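Local coordinates for protein anti-H(O) lectin 1 (Ulex europaeus, PDB 1FX5) that binds L-fucose as a calcium- and manganese-containing legume lectin and recognises the O(H) blood-group determinant, at residues L32-D43 / S217-V228; I145-E156 / S195-I205. All coordinates share one frame; numbering follows the deposited sequence.

Interaction 1: L32-D43 / S217-V228; sequences LQLNKVGNNLPD and STYIGRQATHEV. Unlike the reference sequence in segment 217-228: S217 (reference Gly). With NAG (2-acetamido-2-deoxy-beta-D-glucopyranose), chain C.
L32 pairs with V228 through two backbone hydrogen bonds, L32 N to V228 O (3.1 Å) and V228 N to L32 O, an antiparallel hydrogen-bonded pair that adds strand 32-33 to the longer strand 224-236. The two branched side chains share one face of the sheet, where L32 also meets A49, as suits purely apolar residues. Q33 and E227, the next, non-hydrogen-bonded pair, occupy the other face. Q33 runs extended alongside E227, pointing the same way, and crosses the side chain of T225 at about a right angle, its CG 3.5 Å from T225 OG1. The strand ends at Q33, yet L34 N still donates to H226 O, while L34 CD1 packs obliquely on V228 CG2 (4.2 Å). Farther on, T225 OG1 donates to N35 O at 3.2 Å. V37 then lays CG1 over the A224 carbonyl.

At G38 a glutamine side chain, not a backbone, supplies the partners. With CG anti to its carbonyl carbon (chi1 -60°) and the chain extended beyond, Q223 presents its amide to one residue: G38 N donates to OE1 (2.9 Å), and NE2 donates to G38 O (3.0 Å) from above the carbonyl plane. The backbone at G38 (phi 138°) is one that suits glycine. NE2 also donates to a water that in turn donates to P42 O. N40, L41 and P42 belong to a glycan pocket, where the O6 of an N-acetylglucosamine makes a weak bond to N40 O. D43 O finally accepts a weak bond from I220 N, and the I220 and D43 side chains cross, with I220 CG1 against D43 OD2.

Past Q33, side-chain bonds from T225 and Q223 thus join a few backbone bonds in holding loop 34-43; Q223, donor and acceptor together, satisfies G38 and, with its water, holds the G38-P42 loop that carries the sugar-contacting residues.

Interaction 2: I145-E156 / S195-I205; sequences IDVNCVKSINAE and SVTSIVDLKEI. Unlike the reference sequence in segment 145-156: C149 (reference Arg).
I145 and V196 slide past each other in opposite directions, with I145 CD1 4.1 Å from V196 CG1. I145 is drawn out to full length (chi2 169°), which carries CD1 onward to the backbone of T197 and to S198 CB. Farther along, V147 CG1 meets I205 CD1 at a right-angled crossing (4.1 Å), and V147 CG2 approaches V200. I153 adds a snug contact of a methyl on a hydroxyl oxygen, its CD1 3.2 Å from S198 OG. E156 bends at chi2 and lays CG against V196 CB.

The direct polar link is a single hydrogen bond. N154 ND2 donates to T197 O (3.0 Å), lying in the carbonyl plane, with the acceptor in turn in the plane of the asparagine amide.

Waters bridge the rest: one accepts from N148 ND2 and donates to I205 O, while N148 OD1 is taken by T121 N; another accepts from T197 N and donates to E156 OE2.

Strands 154-156 and 195-199 run antiparallel (170°), but at 6.7 Å between axes they are too far apart for backbone pairing, and the N154 amide and a water span the gap. Largely by aliphatic side chains, then, the contact joins edge strand 154-157, paired with 142-147, to strand 192-199, paired with 180-187, in the legume-lectin sandwich.

Overall arrangement
Both interactions belong to the legume-lectin beta sandwich, with centres 26 Å apart on opposite sides of the chain's centre. Strand 209-219 of interaction 1 pairs with 88-94, and the pairing continues through 122-127 to strand 142-147 of interaction 2. Each contact is partly buried. Interaction 1 begins as strand pairing and ends among exposed loops near the glycan, so backbone and glutamine hydrogen bonds dominate. Interaction 2 joins strands that do not pair directly and relies on aliphatic packing with waters at its margin. The A155 side chain of interaction 2 is about 6 Å from the manganese ion, and the Y219 side chain of interaction 1 about 8 Å from that of the calcium ligand N134.

Interaction 1: L32-D43 / S217-V228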
loop_
_atom_site.group_PDB
_atom_site.type_symbol
_atom_site.label_atom_id
_atom_site.label_comp_id
_atom_site.label_asym_id
_atom_site.label_seq_id
_atom_site.Cartn_x
_atom_site.Cartn_y
_atom_site.Cartn_z
ATOM N N LEU A 32 -1.279 -3.286 18.205
ATOM C CA LEU A 32 -1.761 -4.360 17.337
ATOM C C LEU A 32 -1.647 -5.680 18.125
ATOM O O LEU A 32 -0.542 -6.152 18.410
ATOM C CB LEU A 32 -0.922 -4.431 16.050
ATOM C CG LEU A 32 -1.119 -5.629 15.107
ATOM C CD1 LEU A 32 -2.498 -5.597 14.482
ATOM C CD2 LEU A 32 -0.043 -5.615 14.014
ATOM N N GLN A 33 -2.795 -6.245 18.507
ATOM C CA GLN A 33 -2.849 -7.494 19.261
ATOM C C GLN A 33 -3.015 -8.672 18.300
ATOM O O GLN A 33 -4.061 -8.850 17.682
ATOM C CB GLN A 33 -4.006 -7.446 20.268
ATOM C CG GLN A 33 -3.979 -8.589 21.265
ATOM C CD GLN A 33 -5.121 -8.540 22.246
ATOM O OE1 GLN A 33 -4.918 -8.260 23.418
ATOM N NE2 GLN A 33 -6.327 -8.829 21.778
ATOM N N LEU A 34 -1.991 -9.501 18.202
ATOM C CA LEU A 34 -2.037 -10.639 17.303
ATOM C C LEU A 34 -2.987 -11.786 17.669
ATOM O O LEU A 34 -3.470 -12.501 16.796
ATOM C CB LEU A 34 -0.604 -11.165 17.074
ATOM C CG LEU A 34 0.422 -10.120 16.584
ATOM C CD1 LEU A 34 1.836 -10.724 16.509
ATOM C CD2 LEU A 34 -0.013 -9.537 15.231
ATOM N N ASN A 35 -3.240 -11.981 18.954
ATOM C CA ASN A 35 -4.128 -13.053 19.382
ATOM C C ASN A 35 -4.747 -12.651 20.696
ATOM O O ASN A 35 -4.201 -11.805 21.402
ATOM C CB ASN A 35 -3.347 -14.370 19.578
ATOM C CG ASN A 35 -2.414 -14.346 20.803
ATOM O OD1 ASN A 35 -2.763 -14.855 21.866
ATOM N ND2 ASN A 35 -1.218 -13.780 20.645
ATOM N N LYS A 36 -5.911 -13.204 21.005
ATOM C CA LYS A 36 -6.535 -12.864 22.260
ATOM C C LYS A 36 -6.479 -14.071 23.185
ATOM O O LYS A 36 -6.148 -15.184 22.749
ATOM C CB LYS A 36 -7.946 -12.307 22.073
ATOM C CG LYS A 36 -8.866 -13.118 21.240
ATOM C CD LYS A 36 -10.198 -12.388 21.109
ATOM C CE LYS A 36 -9.994 -10.944 20.664
ATOM N NZ LYS A 36 -11.289 -10.260 20.348
ATOM N N VAL A 37 -6.629 -13.804 24.481
ATOM C CA VAL A 37 -6.604 -14.836 25.512
ATOM C C VAL A 37 -7.985 -14.854 26.163
ATOM O O VAL A 37 -8.789 -13.929 25.972
ATOM C CB VAL A 37 -5.508 -14.545 26.553
ATOM C CG1 VAL A 37 -4.122 -14.618 25.899
ATOM C CG2 VAL A 37 -5.714 -13.165 27.152
ATOM N N GLY A 38 -8.256 -15.898 26.930
ATOM C CA GLY A 38 -9.542 -16.031 27.598
ATOM C C GLY A 38 -9.979 -17.483 27.476
ATOM O O GLY A 38 -9.461 -18.216 26.620
ATOM N N ASN A 39 -10.943 -17.917 28.286
ATOM C CA ASN A 39 -11.384 -19.313 28.204
ATOM C C ASN A 39 -12.504 -19.663 27.217
ATOM O O ASN A 39 -12.842 -20.837 27.047
ATOM C CB ASN A 39 -11.601 -19.939 29.593
ATOM C CG ASN A 39 -12.392 -19.050 30.532
ATOM O OD1 ASN A 39 -12.613 -17.867 30.258
ATOM N ND2 ASN A 39 -12.811 -19.613 31.662
ATOM N N ASN A 40 -13.007 -18.668 26.496
ATOM C CA ASN A 40 -14.067 -18.893 25.514
ATOM C C ASN A 40 -13.452 -18.920 24.092
ATOM O O ASN A 40 -14.008 -18.319 23.153
ATOM C CB ASN A 40 -15.074 -17.753 25.596
ATOM C CG ASN A 40 -14.420 -16.408 25.363
ATOM O OD1 ASN A 40 -13.241 -16.209 25.700
ATOM N ND2 ASN A 40 -15.162 -15.481 24.770
ATOM N N LEU A 41 -12.309 -19.595 23.937
ATOM C CA LEU A 41 -11.611 -19.697 22.645
ATOM C C LEU A 41 -11.263 -21.150 22.406
ATOM O O LEU A 41 -11.272 -21.935 23.346
ATOM C CB LEU A 41 -10.291 -18.912 22.696
ATOM C CG LEU A 41 -10.312 -17.393 22.880
ATOM C CD1 LEU A 41 -8.900 -16.934 23.184
ATOM C CD2 LEU A 41 -10.890 -16.667 21.646
ATOM N N PRO A 42 -10.983 -21.536 21.151
ATOM C CA PRO A 42 -10.616 -22.929 20.820
ATOM C C PRO A 42 -9.303 -23.251 21.555
ATOM O O PRO A 42 -8.589 -22.325 21.935
ATOM C CB PRO A 42 -10.333 -22.870 19.314
ATOM C CG PRO A 42 -11.102 -21.677 18.842
ATOM C CD PRO A 42 -11.012 -20.679 19.950
ATOM N N ASP A 43 -8.952 -24.537 21.699
ATOM C CA ASP A 43 -7.709 -24.942 22.384
ATOM C C ASP A 43 -6.487 -24.287 21.726
ATOM O O ASP A 43 -5.595 -23.770 22.419
ATOM C CB ASP A 43 -7.535 -26.469 22.377
ATOM C CG ASP A 43 -8.463 -27.182 23.363
ATOM O OD1 ASP A 43 -8.453 -28.435 23.407
ATOM O OD2 ASP A 43 -9.210 -26.502 24.099
ATOM N N SER A 217 0.063 -16.731 18.229
ATOM C CA SER A 217 -0.807 -17.805 18.662
ATOM C C SER A 217 -0.433 -18.323 20.041
ATOM O O SER A 217 0.652 -18.023 20.551
ATOM C CB SER A 217 -0.838 -18.946 17.632
ATOM O OG SER A 217 0.421 -19.552 17.528
ATOM N N THR A 218 -1.358 -19.077 20.641
ATOM C CA THR A 218 -1.184 -19.653 21.965
ATOM C C THR A 218 -2.036 -20.930 22.147
ATOM O O THR A 218 -2.790 -21.318 21.248
ATOM C CB THR A 218 -1.509 -18.596 23.035
ATOM O OG1 THR A 218 -1.008 -19.020 24.314
ATOM C CG2 THR A 218 -3.015 -18.345 23.098
ATOM N N TYR A 219 -1.933 -21.568 23.309
ATOM C CA TYR A 219 -2.680 -22.800 23.589
ATOM C C TYR A 219 -3.353 -22.733 24.973
ATOM O O TYR A 219 -2.849 -21.987 25.831
ATOM C CB TYR A 219 -1.652 -23.922 23.556
ATOM C CG TYR A 219 -2.219 -25.290 23.640
ATOM C CD1 TYR A 219 -2.047 -26.053 24.795
ATOM C CD2 TYR A 219 -2.939 -25.825 22.581
ATOM C CE1 TYR A 219 -2.571 -27.299 24.891
ATOM C CE2 TYR A 219 -3.473 -27.082 22.666
ATOM C CZ TYR A 219 -3.286 -27.815 23.828
ATOM O OH TYR A 219 -3.800 -29.079 23.932
ATOM N N ILE A 220 -4.445 -23.495 25.219
ATOM C CA ILE A 220 -5.125 -23.452 26.555
ATOM C C ILE A 220 -4.246 -23.928 27.678
ATOM O O ILE A 220 -3.537 -24.925 27.532
ATOM C CB ILE A 220 -6.410 -24.326 26.734
ATOM C CG1 ILE A 220 -6.578 -25.322 25.606
ATOM C CG2 ILE A 220 -7.630 -23.452 27.042
ATOM C CD1 ILE A 220 -5.678 -26.487 25.732
ATOM N N GLY A 221 -4.328 -23.241 28.812
ATOM C CA GLY A 221 -3.522 -23.627 29.956
ATOM C C GLY A 221 -2.169 -22.953 30.018
ATOM O O GLY A 221 -1.498 -23.006 31.048
ATOM N N ARG A 222 -1.751 -22.321 28.926
ATOM C CA ARG A 222 -0.457 -21.641 28.888
ATOM C C ARG A 222 -0.552 -20.420 27.987
ATOM O O ARG A 222 0.414 -20.030 27.325
ATOM C CB ARG A 222 0.662 -22.613 28.442
ATOM C CG ARG A 222 0.235 -23.788 27.562
ATOM C CD ARG A 222 0.887 -25.150 27.977
ATOM N NE ARG A 222 2.334 -25.038 28.085
ATOM C CZ ARG A 222 3.171 -25.999 28.473
ATOM N NH1 ARG A 222 2.743 -27.204 28.807
ATOM N NH2 ARG A 222 4.468 -25.722 28.554
ATOM N N GLN A 223 -1.706 -19.774 28.056
ATOM C CA GLN A 223 -2.001 -18.600 27.269
ATOM C C GLN A 223 -1.180 -17.367 27.519
ATOM O O GLN A 223 -0.839 -17.054 28.644
ATOM C CB GLN A 223 -3.478 -18.223 27.396
ATOM C CG GLN A 223 -4.444 -19.303 26.926
ATOM C CD GLN A 223 -5.888 -18.811 26.921
ATOM O OE1 GLN A 223 -6.244 -17.876 27.648
ATOM N NE2 GLN A 223 -6.718 -19.420 26.087
ATOM N N ALA A 224 -0.897 -16.662 26.432
ATOM C CA ALA A 224 -0.129 -15.426 26.449
ATOM C C ALA A 224 -0.563 -14.616 25.223
ATOM O O ALA A 224 -1.005 -15.188 24.213
ATOM C CB ALA A 224 1.359 -15.717 26.388
ATOM N N THR A 225 -0.548 -13.295 25.345
ATOM C CA THR A 225 -0.926 -12.432 24.241
ATOM C C THR A 225 0.397 -11.837 23.679
ATOM O O THR A 225 1.358 -11.639 24.426
ATOM C CB THR A 225 -1.942 -11.356 24.697
ATOM O OG1 THR A 225 -2.301 -10.531 23.571
ATOM C CG2 THR A 225 -1.355 -10.499 25.812
ATOM N N HIS A 226 0.467 -11.633 22.360
ATOM C CA HIS A 226 1.663 -11.094 21.701
ATOM C C HIS A 226 1.233 -9.797 21.041
ATOM O O HIS A 226 0.341 -9.812 20.190
ATOM C CB HIS A 226 2.179 -12.127 20.681
ATOM C CG HIS A 226 2.459 -13.468 21.290
ATOM N ND1 HIS A 226 1.487 -14.439 21.430
ATOM C CD2 HIS A 226 3.573 -13.963 21.881
ATOM C CE1 HIS A 226 1.988 -15.471 22.090
ATOM N NE2 HIS A 226 3.253 -15.209 22.377
ATOM N N GLU A 227 1.919 -8.703 21.383
ATOM C CA GLU A 227 1.613 -7.369 20.865
ATOM C C GLU A 227 2.706 -6.542 20.183
ATOM O O GLU A 227 3.830 -6.454 20.668
ATOM C CB GLU A 227 1.006 -6.588 22.026
ATOM C CG GLU A 227 -0.270 -7.259 22.494
ATOM C CD GLU A 227 -0.667 -6.917 23.900
ATOM O OE1 GLU A 227 -1.765 -6.390 24.083
ATOM O OE2 GLU A 227 0.086 -7.212 24.840
ATOM N N VAL A 228 2.341 -5.902 19.078
ATOM C CA VAL A 228 3.268 -5.083 18.313
ATOM C C VAL A 228 2.946 -3.620 18.551
ATOM O O VAL A 228 1.778 -3.215 18.452
ATOM C CB VAL A 228 3.186 -5.413 16.792
ATOM C CG1 VAL A 228 4.129 -4.515 15.999
ATOM C CG2 VAL A 228 3.546 -6.891 16.545
HETATM C C1 NAG C . -11.425 -16.683 17.107
HETATM C C2 NAG C . -11.159 -18.165 16.790
HETATM C C3 NAG C . -12.483 -18.812 16.340
HETATM C C4 NAG C . -13.558 -18.643 17.434
HETATM C C5 NAG C . -13.694 -17.150 17.809
HETATM C C6 NAG C . -14.592 -16.928 19.024
HETATM C C7 NAG C . -8.864 -18.554 16.063
HETATM C C8 NAG C . -7.921 -18.729 14.880
HETATM N N2 NAG C . -10.147 -18.341 15.755
HETATM O O3 NAG C . -12.260 -20.214 16.059
HETATM O O4 NAG C . -14.837 -19.134 16.952
HETATM O O5 NAG C . -12.408 -16.581 18.150
HETATM O O6 NAG C . -14.242 -17.807 20.091
HETATM O O7 NAG C . -8.437 -18.548 17.217
HETATM O O HOH W 1 -6.789 -21.406 24.026
#

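Interaction 2: I145-E156 / S195-I205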
loop_
_atom_site.group_PDB
_atom_site.type_symbol
_atom_site.label_atom_id
_atom_site.label_comp_id
_atom_site.label_asym_id
_atom_site.label_seq_id
_atom_site.Cartn_x
_atom_site.Cartn_y
_atom_site.Cartn_z
ATOM N N ILE A 145 14.503 -19.527 11.353
ATOM C CA ILE A 145 14.113 -19.240 9.985
ATOM C C ILE A 145 13.411 -20.466 9.379
ATOM O O ILE A 145 13.975 -21.565 9.352
ATOM C CB ILE A 145 15.337 -18.778 9.166
ATOM C CG1 ILE A 145 15.762 -17.399 9.690
ATOM C CG2 ILE A 145 14.977 -18.670 7.699
ATOM C CD1 ILE A 145 17.093 -16.905 9.189
ATOM N N ASP A 146 12.152 -20.278 8.980
ATOM C CA ASP A 146 11.345 -21.348 8.390
ATOM C C ASP A 146 11.130 -21.169 6.901
ATOM O O ASP A 146 10.730 -20.099 6.449
ATOM C CB ASP A 146 9.959 -21.402 9.040
ATOM C CG ASP A 146 10.003 -21.565 10.540
ATOM O OD1 ASP A 146 11.056 -21.887 11.116
ATOM O OD2 ASP A 146 8.959 -21.373 11.165
ATOM N N VAL A 147 11.346 -22.238 6.149
ATOM C CA VAL A 147 11.166 -22.204 4.704
ATOM C C VAL A 147 10.210 -23.353 4.354
ATOM O O VAL A 147 10.582 -24.537 4.463
ATOM C CB VAL A 147 12.537 -22.385 3.955
ATOM C CG1 VAL A 147 12.338 -22.395 2.444
ATOM C CG2 VAL A 147 13.486 -21.261 4.331
ATOM N N ASN A 148 8.952 -23.013 4.057
ATOM C CA ASN A 148 7.939 -24.007 3.695
ATOM C C ASN A 148 7.709 -25.155 4.708
ATOM O O ASN A 148 7.215 -26.227 4.340
ATOM C CB ASN A 148 8.293 -24.609 2.321
ATOM C CG ASN A 148 8.104 -23.626 1.187
ATOM O OD1 ASN A 148 7.265 -22.740 1.267
ATOM N ND2 ASN A 148 8.881 -23.778 0.125
ATOM N N CYS A 149 8.021 -24.919 5.980
ATOM C CA CYS A 149 7.838 -25.950 6.988
ATOM C C CYS A 149 7.916 -25.369 8.415
ATOM O O CYS A 149 8.526 -24.309 8.628
ATOM C CB CYS A 149 8.923 -27.022 6.806
ATOM S SG CYS A 149 8.457 -28.629 7.509
ATOM N N VAL A 150 7.265 -26.035 9.370
ATOM C CA VAL A 150 7.276 -25.578 10.760
ATOM C C VAL A 150 8.656 -25.909 11.395
ATOM O O VAL A 150 8.998 -25.413 12.476
ATOM C CB VAL A 150 6.084 -26.191 11.593
ATOM C CG1 VAL A 150 6.294 -27.694 11.857
ATOM C CG2 VAL A 150 5.898 -25.415 12.913
ATOM N N LYS A 151 9.423 -26.772 10.733
ATOM C CA LYS A 151 10.751 -27.154 11.221
ATOM C C LYS A 151 11.749 -26.164 10.580
ATOM O O LYS A 151 11.732 -25.996 9.370
ATOM C CB LYS A 151 11.072 -28.573 10.785
ATOM C CG LYS A 151 12.376 -29.097 11.345
ATOM C CD LYS A 151 12.567 -30.529 10.916
ATOM C CE LYS A 151 13.737 -31.180 11.630
ATOM N NZ LYS A 151 13.508 -31.293 13.099
ATOM N N SER A 152 12.566 -25.489 11.383
ATOM C CA SER A 152 13.548 -24.513 10.883
ATOM C C SER A 152 14.820 -25.077 10.226
ATOM O O SER A 152 15.248 -26.197 10.546
ATOM C CB SER A 152 14.018 -23.625 12.052
ATOM O OG SER A 152 12.947 -23.101 12.822
ATOM N N ILE A 153 15.440 -24.320 9.312
ATOM C CA ILE A 153 16.673 -24.807 8.689
ATOM C C ILE A 153 17.831 -24.329 9.606
ATOM O O ILE A 153 18.930 -24.895 9.591
ATOM C CB ILE A 153 16.928 -24.300 7.230
ATOM C CG1 ILE A 153 16.721 -22.805 7.134
ATOM C CG2 ILE A 153 16.108 -25.093 6.227
ATOM C CD1 ILE A 153 17.255 -22.271 5.866
ATOM N N ASN A 154 17.589 -23.260 10.365
ATOM C CA ASN A 154 18.572 -22.706 11.286
ATOM C C ASN A 154 17.808 -22.044 12.433
ATOM O O ASN A 154 16.732 -21.476 12.221
ATOM C CB ASN A 154 19.504 -21.703 10.626
ATOM C CG ASN A 154 20.687 -21.357 11.523
ATOM O OD1 ASN A 154 20.953 -22.074 12.473
ATOM N ND2 ASN A 154 21.389 -20.279 11.238
ATOM N N ALA A 155 18.345 -22.132 13.644
ATOM C CA ALA A 155 17.705 -21.545 14.830
ATOM C C ALA A 155 18.743 -21.203 15.902
ATOM O O ALA A 155 19.801 -21.823 15.939
ATOM C CB ALA A 155 16.688 -22.547 15.417
ATOM N N GLU A 156 18.467 -20.193 16.733
ATOM C CA GLU A 156 19.399 -19.814 17.796
ATOM C C GLU A 156 18.634 -19.732 19.112
ATOM O O GLU A 156 17.464 -19.303 19.147
ATOM C CB GLU A 156 20.084 -18.464 17.518
ATOM C CG GLU A 156 20.922 -18.393 16.212
ATOM C CD GLU A 156 22.271 -19.135 16.268
ATOM O OE1 GLU A 156 22.815 -19.358 17.372
ATOM O OE2 GLU A 156 22.799 -19.488 15.192
ATOM N N SER A 195 20.976 -13.006 17.170
ATOM C CA SER A 195 20.652 -12.962 15.754
ATOM C C SER A 195 20.789 -14.322 15.105
ATOM O O SER A 195 21.520 -15.200 15.604
ATOM C CB SER A 195 21.476 -11.918 15.014
ATOM O OG SER A 195 22.848 -12.187 15.104
ATOM N N VAL A 196 19.996 -14.517 14.058
ATOM C CA VAL A 196 19.985 -15.754 13.304
ATOM C C VAL A 196 20.040 -15.335 11.843
ATOM O O VAL A 196 19.387 -14.349 11.436
ATOM C CB VAL A 196 18.741 -16.599 13.617
ATOM C CG1 VAL A 196 17.462 -15.883 13.171
ATOM C CG2 VAL A 196 18.893 -17.960 12.978
ATOM N N THR A 197 20.794 -16.096 11.052
ATOM C CA THR A 197 20.961 -15.806 9.634
ATOM C C THR A 197 20.894 -17.021 8.752
ATOM O O THR A 197 21.204 -18.131 9.198
ATOM C CB THR A 197 22.407 -15.249 9.398
ATOM O OG1 THR A 197 22.616 -14.074 10.177
ATOM C CG2 THR A 197 22.638 -14.898 7.977
ATOM N N SER A 198 20.533 -16.797 7.491
ATOM C CA SER A 198 20.457 -17.855 6.501
ATOM C C SER A 198 20.563 -17.305 5.076
ATOM O O SER A 198 20.331 -16.110 4.834
ATOM C CB SER A 198 19.235 -18.739 6.633
ATOM O OG SER A 198 19.548 -19.987 6.003
ATOM N N ILE A 199 20.952 -18.175 4.140
ATOM C CA ILE A 199 21.096 -17.794 2.742
ATOM C C ILE A 199 20.067 -18.609 1.980
ATOM O O ILE A 199 20.145 -19.840 1.930
ATOM C CB ILE A 199 22.545 -18.018 2.256
ATOM C CG1 ILE A 199 23.483 -17.231 3.185
ATOM C CG2 ILE A 199 22.688 -17.571 0.797
ATOM C CD1 ILE A 199 24.913 -17.109 2.764
ATOM N N VAL A 200 19.064 -17.909 1.449
ATOM C CA VAL A 200 17.991 -18.542 0.710
ATOM C C VAL A 200 17.552 -17.692 -0.495
ATOM O O VAL A 200 17.392 -16.471 -0.403
ATOM C CB VAL A 200 16.808 -18.880 1.693
ATOM C CG1 VAL A 200 16.508 -17.707 2.583
ATOM C CG2 VAL A 200 15.536 -19.255 0.938
ATOM N N ASP A 201 17.424 -18.357 -1.631
ATOM C CA ASP A 201 17.025 -17.734 -2.886
ATOM C C ASP A 201 15.503 -17.590 -2.951
ATOM O O ASP A 201 14.791 -18.516 -3.360
ATOM C CB ASP A 201 17.541 -18.590 -4.046
ATOM C CG ASP A 201 17.356 -17.933 -5.403
ATOM O OD1 ASP A 201 17.814 -18.534 -6.402
ATOM O OD2 ASP A 201 16.751 -16.838 -5.488
ATOM N N LEU A 202 15.024 -16.389 -2.660
ATOM C CA LEU A 202 13.601 -16.114 -2.678
ATOM C C LEU A 202 12.875 -16.361 -4.007
ATOM O O LEU A 202 11.701 -16.727 -3.992
ATOM C CB LEU A 202 13.361 -14.708 -2.165
ATOM C CG LEU A 202 12.873 -14.500 -0.730
ATOM C CD1 LEU A 202 13.374 -15.532 0.286
ATOM C CD2 LEU A 202 13.221 -13.080 -0.327
ATOM N N LYS A 203 13.575 -16.221 -5.140
ATOM C CA LYS A 203 12.961 -16.442 -6.468
ATOM C C LYS A 203 12.558 -17.887 -6.653
ATOM O O LYS A 203 11.718 -18.203 -7.496
ATOM C CB LYS A 203 13.922 -16.136 -7.610
ATOM C CG LYS A 203 14.207 -14.699 -7.867
ATOM C CD LYS A 203 15.102 -14.587 -9.086
ATOM C CE LYS A 203 14.464 -15.290 -10.280
ATOM N NZ LYS A 203 15.273 -15.149 -11.531
ATOM N N GLU A 204 13.211 -18.771 -5.911
ATOM C CA GLU A 204 12.907 -20.185 -6.011
ATOM C C GLU A 204 11.852 -20.692 -5.033
ATOM O O GLU A 204 11.402 -21.831 -5.144
ATOM C CB GLU A 204 14.180 -20.995 -5.775
ATOM C CG GLU A 204 15.210 -20.891 -6.873
ATOM C CD GLU A 204 16.361 -21.846 -6.616
ATOM O OE1 GLU A 204 16.089 -23.071 -6.583
ATOM O OE2 GLU A 204 17.517 -21.381 -6.417
ATOM N N ILE A 205 11.474 -19.867 -4.067
ATOM C CA ILE A 205 10.500 -20.259 -3.070
ATOM C C ILE A 205 9.169 -19.511 -3.042
ATOM O O ILE A 205 8.113 -20.120 -2.819
ATOM C CB ILE A 205 11.211 -20.222 -1.686
ATOM C CG1 ILE A 205 12.136 -21.435 -1.585
ATOM C CG2 ILE A 205 10.228 -20.192 -0.523
ATOM C CD1 ILE A 205 13.518 -21.076 -1.254
HETATM O O HOH W 2 8.074 -22.971 -2.593
HETATM O O HOH W 3 22.848 -17.829 12.745
#